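Local coordinates for protein lipase (Penicillium expansum, PDB 3G7N) that hydrolyses acylglycerol lipids such as triacylglycerols, releasing free fatty acids, as a secreted alkaline lipase of the alpha/beta-hydrolase superfamily, at residues D40-T45 with R101-V106; I34-I38 with T109-E113. All coordinates share one frame; numbering follows the deposited sequence. Where two conformers were deposited one is given.

Contact 1: residues D40-T45 with R101-V106; sequences DLVTDT and RPWSAV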
ATOM      1  N   ASP A  40      12.794  10.901   1.189  1.00 16.67           N
ATOM      2  CA  ASP A  40      14.058  10.617   0.481  1.00 18.88           C
ATOM      3  C   ASP A  40      14.100  11.261  -0.914  1.00 14.88           C
ATOM      4  O   ASP A  40      13.335  10.904  -1.805  1.00 20.03           O
ATOM      5  CB  ASP A  40      14.292   9.099   0.368  1.00 18.60           C
ATOM      6  CG  ASP A  40      15.686   8.761  -0.149  1.00 27.09           C
ATOM      7  OD1 ASP A  40      16.670   9.163   0.503  1.00 29.46           O
ATOM      8  OD2 ASP A  40      15.783   8.244  -1.281  1.00 29.94           O
ATOM      9  N   LEU A  41      14.972  12.259  -1.054  0.50 22.97           N
ATOM     10  CA  LEU A  41      15.025  13.127  -2.229  0.50 24.50           C
ATOM     11  C   LEU A  41      15.350  12.336  -3.495  0.50 22.27           C
ATOM     12  O   LEU A  41      14.695  12.488  -4.529  0.50 25.56           O
ATOM     13  CB  LEU A  41      16.091  14.208  -2.015  0.50 26.34           C
ATOM     14  CG  LEU A  41      15.924  15.128  -0.801  0.50 24.81           C
ATOM     15  CD1 LEU A  41      17.267  15.416  -0.138  0.50 27.46           C
ATOM     16  CD2 LEU A  41      15.253  16.425  -1.219  0.50 27.24           C
ATOM     17  N   VAL A  42      16.370  11.492  -3.396  1.00 20.42           N
ATOM     18  CA  VAL A  42      16.952  10.813  -4.555  1.00 25.42           C
ATOM     19  C   VAL A  42      16.007   9.776  -5.141  1.00 28.51           C
ATOM     20  O   VAL A  42      15.810   9.727  -6.365  1.00 29.50           O
ATOM     21  CB  VAL A  42      18.303  10.156  -4.198  1.00 26.91           C
ATOM     22  CG1 VAL A  42      19.347  11.222  -3.945  1.00 24.77           C
ATOM     23  CG2 VAL A  42      18.160   9.275  -2.972  1.00 38.74           C
ATOM     24  N   THR A  43      15.288   9.083  -4.254  1.00 25.90           N
ATOM     25  CA  THR A  43      14.259   8.137  -4.667  1.00 28.16           C
ATOM     26  C   THR A  43      12.874   8.794  -4.709  1.00 25.43           C
ATOM     27  O   THR A  43      11.898   8.178  -5.153  1.00 31.43           O
ATOM     28  CB  THR A  43      14.255   6.889  -3.749  1.00 30.94           C
ATOM     29  OG1 THR A  43      13.870   7.268  -2.421  1.00 25.12           O
ATOM     30  CG2 THR A  43      15.644   6.261  -3.685  1.00 30.06           C
ATOM     31  N   ASP A  44      12.836  10.091  -4.408  1.00 27.23           N
ATOM     32  CA  ASP A  44      11.587  10.839  -4.308  1.00 29.25           C
ATOM     33  C   ASP A  44      10.538  10.083  -3.476  1.00 26.64           C
ATOM     34  O   ASP A  44       9.354  10.103  -3.803  1.00 33.49           O
ATOM     35  CB  ASP A  44      11.042  11.167  -5.704  1.00 32.49           C
ATOM     36  CG  ASP A  44       9.928  12.200  -5.675  1.00 36.44           C
ATOM     37  OD1 ASP A  44       9.963  13.099  -4.804  1.00 40.88           O
ATOM     38  OD2 ASP A  44       8.979  12.066  -6.482  1.00 44.53           O
ATOM     39  N   THR A  45      10.983   9.475  -2.374  1.00 25.86           N
ATOM     40  CA  THR A  45      10.102   8.698  -1.479  1.00 17.37           C
ATOM     41  C   THR A  45       9.578   9.624  -0.397  1.00 13.71           C
ATOM     42  O   THR A  45      10.356  10.319   0.248  1.00 16.52           O
ATOM     43  CB  THR A  45      10.868   7.551  -0.773  1.00 15.91           C
ATOM     44  OG1 THR A  45      11.493   6.706  -1.750  1.00 17.27           O
ATOM     45  CG2 THR A  45       9.906   6.703   0.074  1.00 15.74           C
ATOM     46  N   ARG A 101      14.611  -0.357  -3.453  1.00 12.05           N
ATOM     47  CA  ARG A 101      15.504   0.765  -3.221  1.00 12.12           C
ATOM     48  C   ARG A 101      14.849   1.915  -2.441  1.00 11.14           C
ATOM     49  O   ARG A 101      15.381   2.340  -1.411  1.00 12.08           O
ATOM     50  CB  ARG A 101      16.147   1.255  -4.524  1.00 14.51           C
ATOM     51  CG  ARG A 101      17.177   2.347  -4.324  1.00 18.12           C
ATOM     52  CD  ARG A 101      18.165   2.374  -5.501  1.00 20.41           C
ATOM     53  NE  ARG A 101      18.993   3.578  -5.472  1.00 25.09           N
ATOM     54  CZ  ARG A 101      18.635   4.741  -6.007  1.00 25.01           C
ATOM     55  NH1 ARG A 101      17.507   4.833  -6.698  1.00 37.71           N
ATOM     56  NH2 ARG A 101      19.443   5.790  -5.924  1.00 32.26           N
ATOM     57  N   PRO A 102      13.713   2.441  -2.930  1.00  9.82           N
ATOM     58  CA  PRO A 102      13.068   3.509  -2.147  1.00 10.51           C
ATOM     59  C   PRO A 102      12.624   3.044  -0.760  1.00  9.60           C
ATOM     60  O   PRO A 102      12.801   3.778   0.196  1.00 11.22           O
ATOM     61  CB  PRO A 102      11.870   3.922  -3.013  1.00 12.28           C
ATOM     62  CG  PRO A 102      11.678   2.798  -4.012  1.00 12.99           C
ATOM     63  CD  PRO A 102      13.082   2.266  -4.246  1.00 10.88           C
ATOM     64  N   TRP A 103      12.067   1.840  -0.638  1.00  8.27           N
ATOM     65  CA  TRP A 103      11.679   1.398   0.712  1.00  9.33           C
ATOM     66  C   TRP A 103      12.891   1.326   1.646  1.00  9.75           C
ATOM     67  O   TRP A 103      12.849   1.789   2.783  1.00 10.27           O
ATOM     68  CB  TRP A 103      10.955   0.056   0.692  1.00  8.81           C
ATOM     69  CG  TRP A 103      10.551  -0.360   2.064  1.00  8.62           C
ATOM     70  CD1 TRP A 103      11.237  -1.223   2.893  1.00  8.35           C
ATOM     71  CD2 TRP A 103       9.588   0.304   2.893  1.00  8.34           C
ATOM     72  NE1 TRP A 103      10.725  -1.157   4.170  1.00 10.40           N
ATOM     73  CE2 TRP A 103       9.679  -0.265   4.181  1.00  8.71           C
ATOM     74  CE3 TRP A 103       8.599   1.281   2.651  1.00  9.80           C
ATOM     75  CZ2 TRP A 103       8.894   0.169   5.244  1.00  8.98           C
ATOM     76  CZ3 TRP A 103       7.781   1.675   3.696  1.00  9.47           C
ATOM     77  CH2 TRP A 103       7.922   1.097   4.980  1.00  9.60           C
ATOM     78  N   SER A 104      13.988   0.736   1.170  1.00 11.26           N
ATOM     79  CA  SER A 104      15.156   0.546   2.017  1.00 12.53           C
ATOM     80  C   SER A 104      15.748   1.873   2.458  1.00 14.45           C
ATOM     81  O   SER A 104      16.291   1.970   3.557  1.00 16.68           O
ATOM     82  CB  SER A 104      16.201  -0.302   1.285  1.00 15.02           C
ATOM     83  OG  SER A 104      16.787   0.426   0.226  1.00 23.48           O
ATOM     84  N   ALA A 105      15.537   2.914   1.668  1.00 11.34           N
ATOM     85  CA  ALA A 105      16.002   4.257   2.026  1.00 13.42           C
ATOM     86  C   ALA A 105      15.299   4.794   3.273  1.00 13.45           C
ATOM     87  O   ALA A 105      15.896   5.567   4.023  1.00 15.34           O
ATOM     88  CB  ALA A 105      15.842   5.224   0.867  1.00 14.43           C
ATOM     89  N   VAL A 106      14.024   4.438   3.455  1.00 11.07           N
ATOM     90  CA  VAL A 106      13.203   5.004   4.532  1.00 10.59           C
ATOM     91  C   VAL A 106      12.879   4.001   5.621  1.00  9.65           C
ATOM     92  O   VAL A 106      12.348   4.383   6.670  1.00  9.29           O
ATOM     93  CB  VAL A 106      11.890   5.627   3.996  1.00 11.92           C
ATOM     94  CG1 VAL A 106      12.188   6.810   3.064  1.00 13.23           C
ATOM     95  CG2 VAL A 106      11.026   4.577   3.285  1.00 11.69           C
TER
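Thr45 turns its two branches to different parts of helix 97-120: with chi1 at -56°, OG1 stands beside its own backbone N and lies across Pro102, while CG2, anti to that N, runs tip to tip into Val106. The hydroxyl comes within 3.1 Å of Pro102 CB, and the methyl CG2 sits 3.8 Å from Val106 CG1. Asp40 swings its CG anti to the backbone N (chi1 -171°), which lays the flat carboxylate against the methyl of Ala105, CG to CB 3.7 Å. Toward the start of the helical segment, Thr43 brings CB to 3.9 Å from Pro102 CB, and its CG2 rests over one face of the Arg101 guanidinium near the rim, 3.8 Å from NH1.

No hydrogen bond joins the two segments; the polar bonds run inside the hairpin turn. Thr45 OG1 donates to Thr43 OG1 (2.5 Å), which donates in turn to Asp40 OD2 at a modelled separation so short that its exact length is doubtful. The backbone N of Thr43 also reaches OD2 from above the carboxylate plane, at 3.1 Å, forming an Asx motif, and a G1 beta bulge at Asp44 and Thr45 closes the turn against Asp40. A valine at Thr43 would probably leave Thr45 OG1 without its acceptor, the linking hydroxyl being gone.

The principle illustrated is a division of labour: the helix offers carbon, from Pro102, Ala105 and Val106, and against it the turn lays methyls and also oxygens already bonded within the turn, so shape rather than polar pairing joins the two.

Contact 2: residues I34-I38 with T109-E113; sequences IVKRI and TIITE. Unlike the reference sequence in segment 34-38: Val35 (reference Ala).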
ATOM      1  N   ILE A  34      -0.062  13.353  12.340  1.00  9.15           N
ATOM      2  CA  ILE A  34       1.209  13.016  11.712  1.00 10.46           C
ATOM      3  C   ILE A  34       2.349  13.434  12.617  1.00 10.76           C
ATOM      4  O   ILE A  34       2.496  14.629  12.897  1.00 14.70           O
ATOM      5  CB  ILE A  34       1.354  13.674  10.303  1.00 13.48           C
ATOM      6  CG1 ILE A  34       0.240  13.194   9.354  1.00 13.30           C
ATOM      7  CG2 ILE A  34       2.736  13.349   9.704  1.00 14.73           C
ATOM      8  CD1 ILE A  34      -0.036  14.142   8.163  1.00 16.83           C
ATOM      9  N   VAL A  35       3.153  12.476  13.060  1.00  8.21           N
ATOM     10  CA  VAL A  35       4.235  12.748  14.006  1.00  8.44           C
ATOM     11  C   VAL A  35       5.593  12.816  13.329  1.00  8.13           C
ATOM     12  O   VAL A  35       6.528  13.430  13.864  1.00 10.13           O
ATOM     13  CB  VAL A  35       4.284  11.701  15.093  1.00  8.80           C
ATOM     14  CG1 VAL A  35       3.003  11.689  15.883  1.00 10.46           C
ATOM     15  CG2 VAL A  35       4.484  10.393  14.500  1.00  5.59           C
ATOM     16  N   LYS A  36       5.724  12.227  12.149  1.00  8.47           N
ATOM     17  CA  LYS A  36       7.021  12.198  11.467  1.00 10.49           C
ATOM     18  C   LYS A  36       6.804  12.220   9.967  1.00  8.71           C
ATOM     19  O   LYS A  36       5.969  11.472   9.442  1.00 10.06           O
ATOM     20  CB  LYS A  36       7.770  10.918  11.873  1.00 12.49           C
ATOM     21  CG  LYS A  36       9.122  10.701  11.243  1.00 17.29           C
ATOM     22  CD  LYS A  36      10.134  11.566  11.916  1.00 20.34           C
ATOM     23  CE  LYS A  36      11.553  11.030  11.745  1.00 20.42           C
ATOM     24  NZ  LYS A  36      12.467  11.967  12.449  1.00 20.95           N
ATOM     25  N   ARG A  37       7.504  13.113   9.277  1.00  8.49           N
ATOM     26  CA  ARG A  37       7.387  13.196   7.821  1.00 10.26           C
ATOM     27  C   ARG A  37       8.607  12.586   7.169  1.00 13.87           C
ATOM     28  O   ARG A  37       9.731  12.969   7.481  1.00 18.41           O
ATOM     29  CB  ARG A  37       7.160  14.650   7.408  1.00 13.89           C
ATOM     30  CG  ARG A  37       5.910  15.232   8.113  1.00 14.88           C
ATOM     31  CD  ARG A  37       5.696  16.720   7.880  1.00 18.28           C
ATOM     32  NE  ARG A  37       5.041  16.976   6.605  1.00 21.30           N
ATOM     33  CZ  ARG A  37       3.721  16.945   6.429  1.00 18.17           C
ATOM     34  NH1 ARG A  37       2.916  16.757   7.465  1.00 20.11           N
ATOM     35  NH2 ARG A  37       3.214  17.244   5.247  1.00 24.43           N
ATOM     36  N   ILE A  38       8.353  11.522   6.406  1.00 12.58           N
ATOM     37  CA  ILE A  38       9.349  10.666   5.764  1.00 15.83           C
ATOM     38  C   ILE A  38       9.708  11.226   4.379  1.00 13.41           C
ATOM     39  O   ILE A  38       8.827  11.562   3.590  1.00 13.71           O
ATOM     40  CB  ILE A  38       8.767   9.242   5.562  1.00 14.28           C
ATOM     41  CG1 ILE A  38       8.275   8.648   6.891  1.00 16.20           C
ATOM     42  CG2 ILE A  38       9.793   8.337   4.881  1.00 19.10           C
ATOM     43  CD1 ILE A  38       9.370   8.457   7.944  1.00 17.98           C
ATOM     44  N   THR A 109      14.126   4.612   9.368  1.00 11.61           N
ATOM     45  CA  THR A 109      13.439   5.774   9.910  1.00 12.33           C
ATOM     46  C   THR A 109      12.003   5.436  10.303  1.00  9.42           C
ATOM     47  O   THR A 109      11.552   5.802  11.386  1.00 11.21           O
ATOM     48  CB  THR A 109      13.455   6.926   8.905  1.00 11.49           C
ATOM     49  OG1 THR A 109      14.816   7.243   8.581  1.00 14.73           O
ATOM     50  CG2 THR A 109      12.800   8.163   9.494  1.00 14.45           C
ATOM     51  N   ILE A 110      11.292   4.721   9.440  1.00  9.92           N
ATOM     52  CA  ILE A 110       9.910   4.360   9.715  1.00 10.38           C
ATOM     53  C   ILE A 110       9.833   3.378  10.888  1.00  9.39           C
ATOM     54  O   ILE A 110       9.035   3.589  11.808  1.00  9.39           O
ATOM     55  CB  ILE A 110       9.251   3.778   8.455  1.00  8.82           C
ATOM     56  CG1 ILE A 110       9.066   4.887   7.421  1.00 10.36           C
ATOM     57  CG2 ILE A 110       7.926   3.144   8.801  1.00 10.75           C
ATOM     58  CD1 ILE A 110       8.625   4.418   6.042  1.00 10.31           C
ATOM     59  N   ILE A 111      10.638   2.314  10.876  1.00 10.25           N
ATOM     60  CA  ILE A 111      10.619   1.362  11.979  1.00 10.09           C
ATOM     61  C   ILE A 111      10.918   2.049  13.323  1.00 11.10           C
ATOM     62  O   ILE A 111      10.266   1.779  14.327  1.00 11.34           O
ATOM     63  CB  ILE A 111      11.597   0.178  11.729  1.00 13.00           C
ATOM     64  CG1 ILE A 111      11.203  -0.594  10.462  1.00 14.82           C
ATOM     65  CG2 ILE A 111      11.622  -0.753  12.927  1.00 14.40           C
ATOM     66  CD1 ILE A 111       9.799  -1.160  10.458  1.00 14.75           C
ATOM     67  N   THR A 112      11.886   2.948  13.327  1.00  9.57           N
ATOM     68  CA  THR A 112      12.240   3.673  14.549  1.00 11.51           C
ATOM     69  C   THR A 112      11.075   4.500  15.082  1.00 11.48           C
ATOM     70  O   THR A 112      10.774   4.478  16.272  1.00 11.65           O
ATOM     71  CB  THR A 112      13.468   4.571  14.317  1.00 13.19           C
ATOM     72  OG1 THR A 112      14.598   3.741  14.019  1.00 15.75           O
ATOM     73  CG2 THR A 112      13.797   5.388  15.567  1.00 14.42           C
ATOM     74  N   GLU A 113      10.366   5.188  14.197  1.00  9.99           N
ATOM     75  CA  GLU A 113       9.245   6.011  14.630  1.00  9.13           C
ATOM     76  C   GLU A 113       8.075   5.145  15.070  1.00  8.54           C
ATOM     77  O   GLU A 113       7.440   5.428  16.095  1.00  9.58           O
ATOM     78  CB  GLU A 113       8.815   6.980  13.525  1.00 10.95           C
ATOM     79  CG  GLU A 113       7.601   7.821  13.895  1.00 11.09           C
ATOM     80  CD  GLU A 113       7.845   8.801  15.042  1.00 14.34           C
ATOM     81  OE1 GLU A 113       9.011   9.009  15.444  1.00 15.42           O
ATOM     82  OE2 GLU A 113       6.880   9.488  15.436  1.00 14.60           O
TER
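Strand 32-40 and helix 97-120 meet here as sheet and covering helix of the alpha/beta-hydrolase fold, the short segments running antiparallel at 176° with their axes 9.9 Å apart. The buried end of the contact is purely aliphatic. Ile38 crosses Ile110 at about a right angle, its CD1 lying 3.6 Å from Ile110 CG1. The Ile38 and Thr109 side chains slide past each other in opposite directions, Ile38 CD1 lying 3.8 Å from Thr109 CG2. Thr109 can offer that methyl because its chi1 of -58° sets CG2 anti to the backbone N, with the hydroxyl on another branch. Beyond it the Lys36 chain passes at about a right angle, and CE lies 3.9 Å from Thr109 CG2.

One helical turn on from Thr109, Glu113 is also met through carbon: a chi1 of 177° carries its CG out toward the strand, to 3.7 Å from Lys36 CB. The charges are not paired directly, since Lys36 NZ remains 5.4 Å from Glu113 OE1; the opposite charges lie near each other without touching, and may attract at that range. Glu113 OE2 is hydrogen-bonded to a bound di(hydroxyethyl)ether, probably from the crystallisation liquor. Val35 and Lys36 both face Val49 of the neighbouring strand in a classic beta bulge, while Ile110 continues inward onto Val60 and Met62 of strand 57-62.

Aliphatic groups at the buried end thus give way to the carbon stems of charged residues toward the more exposed end, a helix packed on one face of the central sheet, as in the alpha/beta-hydrolase fold.

In the fold
Contacts 1 and 2 lie along the same helix, 97-120, with centres 13 Å apart, and together they join it to strand 32-40 and the turn that follows. Contact 1 is nested inside the chain loop closed by contact 2. They touch directly: Val106 CG1 lies 3.4 Å from Ile38 CG2, and Trp103 CH2 lies 3.6 Å from Ile110 CD1, so their apolar surfaces run into each other. Trp103 carries this surface on to helix 133-148, which follows the nucleophile Ser132. Contact 1 is nearer to catalysis, the side chain of Pro102 being about 12 Å from that of Ser132, whereas contact 2 lies away from the catalytic residues.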